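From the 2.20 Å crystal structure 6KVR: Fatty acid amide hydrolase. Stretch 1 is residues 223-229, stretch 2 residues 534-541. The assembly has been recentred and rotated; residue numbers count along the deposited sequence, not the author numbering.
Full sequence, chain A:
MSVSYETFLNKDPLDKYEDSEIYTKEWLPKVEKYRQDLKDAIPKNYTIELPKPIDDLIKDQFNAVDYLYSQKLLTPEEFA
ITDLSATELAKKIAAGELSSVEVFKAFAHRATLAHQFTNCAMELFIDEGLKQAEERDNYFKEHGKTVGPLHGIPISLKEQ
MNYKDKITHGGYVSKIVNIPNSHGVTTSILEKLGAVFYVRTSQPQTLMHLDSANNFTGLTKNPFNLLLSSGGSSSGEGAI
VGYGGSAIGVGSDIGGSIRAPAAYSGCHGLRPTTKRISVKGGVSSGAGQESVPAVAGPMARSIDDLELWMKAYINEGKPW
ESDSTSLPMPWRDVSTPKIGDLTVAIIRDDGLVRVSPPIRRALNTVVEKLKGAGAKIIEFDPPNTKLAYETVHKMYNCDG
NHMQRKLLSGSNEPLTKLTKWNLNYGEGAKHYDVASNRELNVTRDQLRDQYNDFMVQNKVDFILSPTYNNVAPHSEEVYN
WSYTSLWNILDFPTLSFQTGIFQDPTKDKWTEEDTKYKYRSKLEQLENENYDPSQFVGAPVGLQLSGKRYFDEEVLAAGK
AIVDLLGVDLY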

# COMPACT_ATOMS: atom_id res chain seq x y z
N PRO A 223 11.97 -16.03 -29.88
CA PRO A 223 12.66 -17.29 -30.17
C PRO A 223 11.84 -18.29 -31.00
O PRO A 223 12.42 -19.24 -31.53
N PHE A 224 10.52 -18.11 -31.14
CA PHE A 224 9.70 -19.00 -31.95
C PHE A 224 9.48 -18.48 -33.37
O PHE A 224 8.95 -19.21 -34.22
N ASN A 225 9.87 -17.24 -33.64
CA ASN A 225 9.73 -16.59 -34.93
C ASN A 225 10.59 -15.35 -34.86
O ASN A 225 10.17 -14.35 -34.26
N LEU A 226 11.78 -15.39 -35.45
CA LEU A 226 12.76 -14.33 -35.29
C LEU A 226 12.38 -13.04 -36.00
O LEU A 226 13.06 -12.02 -35.80
N LEU A 227 11.33 -13.02 -36.82
CA LEU A 227 10.87 -11.73 -37.30
C LEU A 227 10.18 -10.93 -36.18
O LEU A 227 10.23 -9.70 -36.17
N LEU A 228 9.56 -11.62 -35.22
CA LEU A 228 8.72 -10.95 -34.23
C LEU A 228 9.52 -10.46 -33.03
O LEU A 228 10.61 -10.95 -32.72
N SER A 229 8.96 -9.46 -32.35
CA SER A 229 9.49 -9.02 -31.07
C SER A 229 9.27 -10.08 -30.00
O SER A 229 8.28 -10.82 -30.00
N SER A 534 0.35 -14.16 -42.99
CA SER A 534 1.61 -14.71 -43.46
C SER A 534 2.83 -14.14 -42.74
O SER A 534 3.93 -14.66 -42.91
N GLN A 535 2.65 -13.10 -41.92
CA GLN A 535 3.77 -12.39 -41.30
C GLN A 535 3.85 -12.63 -39.78
O GLN A 535 4.61 -11.93 -39.09
N PHE A 536 3.09 -13.57 -39.25
CA PHE A 536 3.11 -13.86 -37.82
C PHE A 536 3.12 -15.36 -37.57
O PHE A 536 2.58 -15.82 -36.56
N VAL A 537 3.76 -16.13 -38.46
CA VAL A 537 3.56 -17.58 -38.52
C VAL A 537 3.99 -18.27 -37.23
O VAL A 537 5.14 -18.12 -36.78
N GLY A 538 3.10 -19.08 -36.66
CA GLY A 538 3.48 -19.99 -35.61
C GLY A 538 3.77 -19.36 -34.27
O GLY A 538 4.29 -20.05 -33.38
N ALA A 539 3.43 -18.08 -34.09
CA ALA A 539 3.66 -17.39 -32.83
C ALA A 539 2.79 -17.97 -31.72
O ALA A 539 1.59 -18.20 -31.93
N PRO A 540 3.34 -18.18 -30.53
CA PRO A 540 2.52 -18.72 -29.43
C PRO A 540 1.44 -17.74 -29.00
O PRO A 540 1.57 -16.52 -29.14
N VAL A 541 0.34 -18.30 -28.49
CA VAL A 541 -0.74 -17.52 -27.88
C VAL A 541 -0.71 -17.75 -26.38
O VAL A 541 -0.91 -18.89 -25.92

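The apolar centre of this contact is Leu228, which has more of its surface covered by the opposing stretch than any other residue here. Its CA-to-CB bond points toward the second stretch, with chi1 in m (-47°) and chi2 in t. CD1 lies 3.7 Å from CB of Ala539, and CD2 makes the closer approach to Phe536, 3.7 Å from its CD1, and also lies 3.6 Å from the backbone O of Gln535. A branched, flexible aliphatic chain suits this place, because a single residue can touch both a small methyl and a broad aromatic ring. Ala539, whose CA-to-CB bond points sideways, offers one methyl group and so fits beside the leucine at van der Waals distance. Phe536 behaves differently: its CA-to-CB bond points away from the first stretch, yet with chi1 at -69° (m) its ring still presents CD1 to the leucine, which meets it obliquely.

A second apolar contact joins Phe224 to Pro540. Phe224 is an m rotamer with its CA-to-CB bond toward the other stretch, and its CB comes within 4.0 Å of CD of Pro540. The proline, whose CA-to-CB bond also points toward the first stretch, carries a compact ring in the C-gamma endo pucker; its CG approaches the phenylalanine ring obliquely. The rigid pyrrolidine gives the aromatic side chain a hydrocarbon surface without adding a polar group of its own.

Further out, Leu227 has its CA-to-CB bond toward the second stretch and adopts the t, p rotamer. Its CD2 lies 3.5 Å from NE2 of Gln535, a van der Waals contact between a methyl and an amide. The CA-to-CB bond of Gln535 runs sideways, but the m, m turns of chi1 and chi2 bring the end of the side chain nearer to the first stretch. Glutamine suits this margin, since its long chain can cover a leucine while remaining partly exposed.

The polar edge is organised by Asn225, a buried t rotamer whose CA-to-CB bond points toward the second stretch. Its ND2 donates to the backbone O of Val537 at 2.9 Å, the one direct hydrogen bond between the stretches. Its other amide atom works at home: OD1 accepts from N of Leu227 at 3.0 Å. Asparagine is well suited to this double task, having a donor and an acceptor on one short side chain. The bond from N of Leu227 to OD1 of Asn225 lies within the type I turn from Asn225 to Leu228, which is closed by N of Leu228 donating to O of Asn225 at 3.0 Å.

Facing it, the type II turn from Phe536 to Ala539 carries Val537 and Gly538 at its corner. The positive phi of Gly538 (73°) by itself favours glycine, and the turn's closing bond, from N of Ala539 to O of Phe536 at 3.5 Å, is weak. Water 1 completes the edge by donating to O of Phe224 at 2.7 Å and to O of Val537 at 2.9 Å, linking two carbonyls that cannot bond to each other.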

# COMPACT_ATOMS: atom_id res chain seq x y z
CB PRO A 223 12.99 -17.84 -28.77
CG PRO A 223 11.96 -17.26 -27.87
CD PRO A 223 11.65 -15.88 -28.44
CB PHE A 224 8.33 -19.23 -31.28
CG PHE A 224 8.40 -20.10 -30.06
CD1 PHE A 224 8.29 -21.48 -30.17
CD2 PHE A 224 8.61 -19.55 -28.80
CE1 PHE A 224 8.37 -22.30 -29.04
CE2 PHE A 224 8.68 -20.35 -27.67
CZ PHE A 224 8.56 -21.73 -27.79
CB ASN A 225 8.26 -16.25 -35.23
CG ASN A 225 8.06 -15.58 -36.59
OD1 ASN A 225 8.94 -14.88 -37.09
ND2 ASN A 225 6.89 -15.79 -37.19
CB LEU A 226 14.14 -14.79 -35.77
CG LEU A 226 14.90 -15.76 -34.86
CD1 LEU A 226 16.26 -16.10 -35.48
CD2 LEU A 226 15.08 -15.19 -33.47
CB LEU A 227 9.93 -11.90 -38.50
CG LEU A 227 9.27 -10.63 -39.07
CD1 LEU A 227 10.29 -9.66 -39.67
CD2 LEU A 227 8.23 -10.99 -40.11
CB LEU A 228 7.59 -11.86 -33.75
CG LEU A 228 6.88 -12.56 -34.92
CD1 LEU A 228 5.83 -13.51 -34.40
CD2 LEU A 228 6.29 -11.52 -35.91
CB SER A 229 8.81 -7.73 -30.65
OG SER A 229 8.92 -7.54 -29.25
CB SER A 534 1.75 -14.50 -44.98
OG SER A 534 1.86 -13.12 -45.32
CB GLN A 535 3.65 -10.90 -41.60
CG GLN A 535 4.02 -10.49 -43.03
CD GLN A 535 5.48 -10.76 -43.36
OE1 GLN A 535 5.81 -11.74 -44.04
NE2 GLN A 535 6.36 -9.87 -42.90
CB PHE A 536 1.91 -13.22 -37.09
CG PHE A 536 1.95 -11.71 -37.03
CD1 PHE A 536 2.65 -11.06 -36.02
CD2 PHE A 536 1.27 -10.94 -37.97
CE1 PHE A 536 2.69 -9.67 -35.95
CE2 PHE A 536 1.30 -9.55 -37.91
CZ PHE A 536 2.01 -8.91 -36.90
CB VAL A 537 4.33 -18.18 -39.70
CG1 VAL A 537 4.12 -19.69 -39.75
CG2 VAL A 537 3.94 -17.51 -41.03
CB ALA A 539 3.36 -15.90 -32.97
CB PRO A 540 3.54 -18.95 -28.31
CG PRO A 540 4.70 -18.08 -28.64
CD PRO A 540 4.74 -17.94 -30.14
CB VAL A 541 -2.12 -17.88 -28.43
CG1 VAL A 541 -3.15 -17.06 -27.68
CG2 VAL A 541 -2.22 -17.59 -29.91
O HOH W 1 7.34 -19.89 -36.27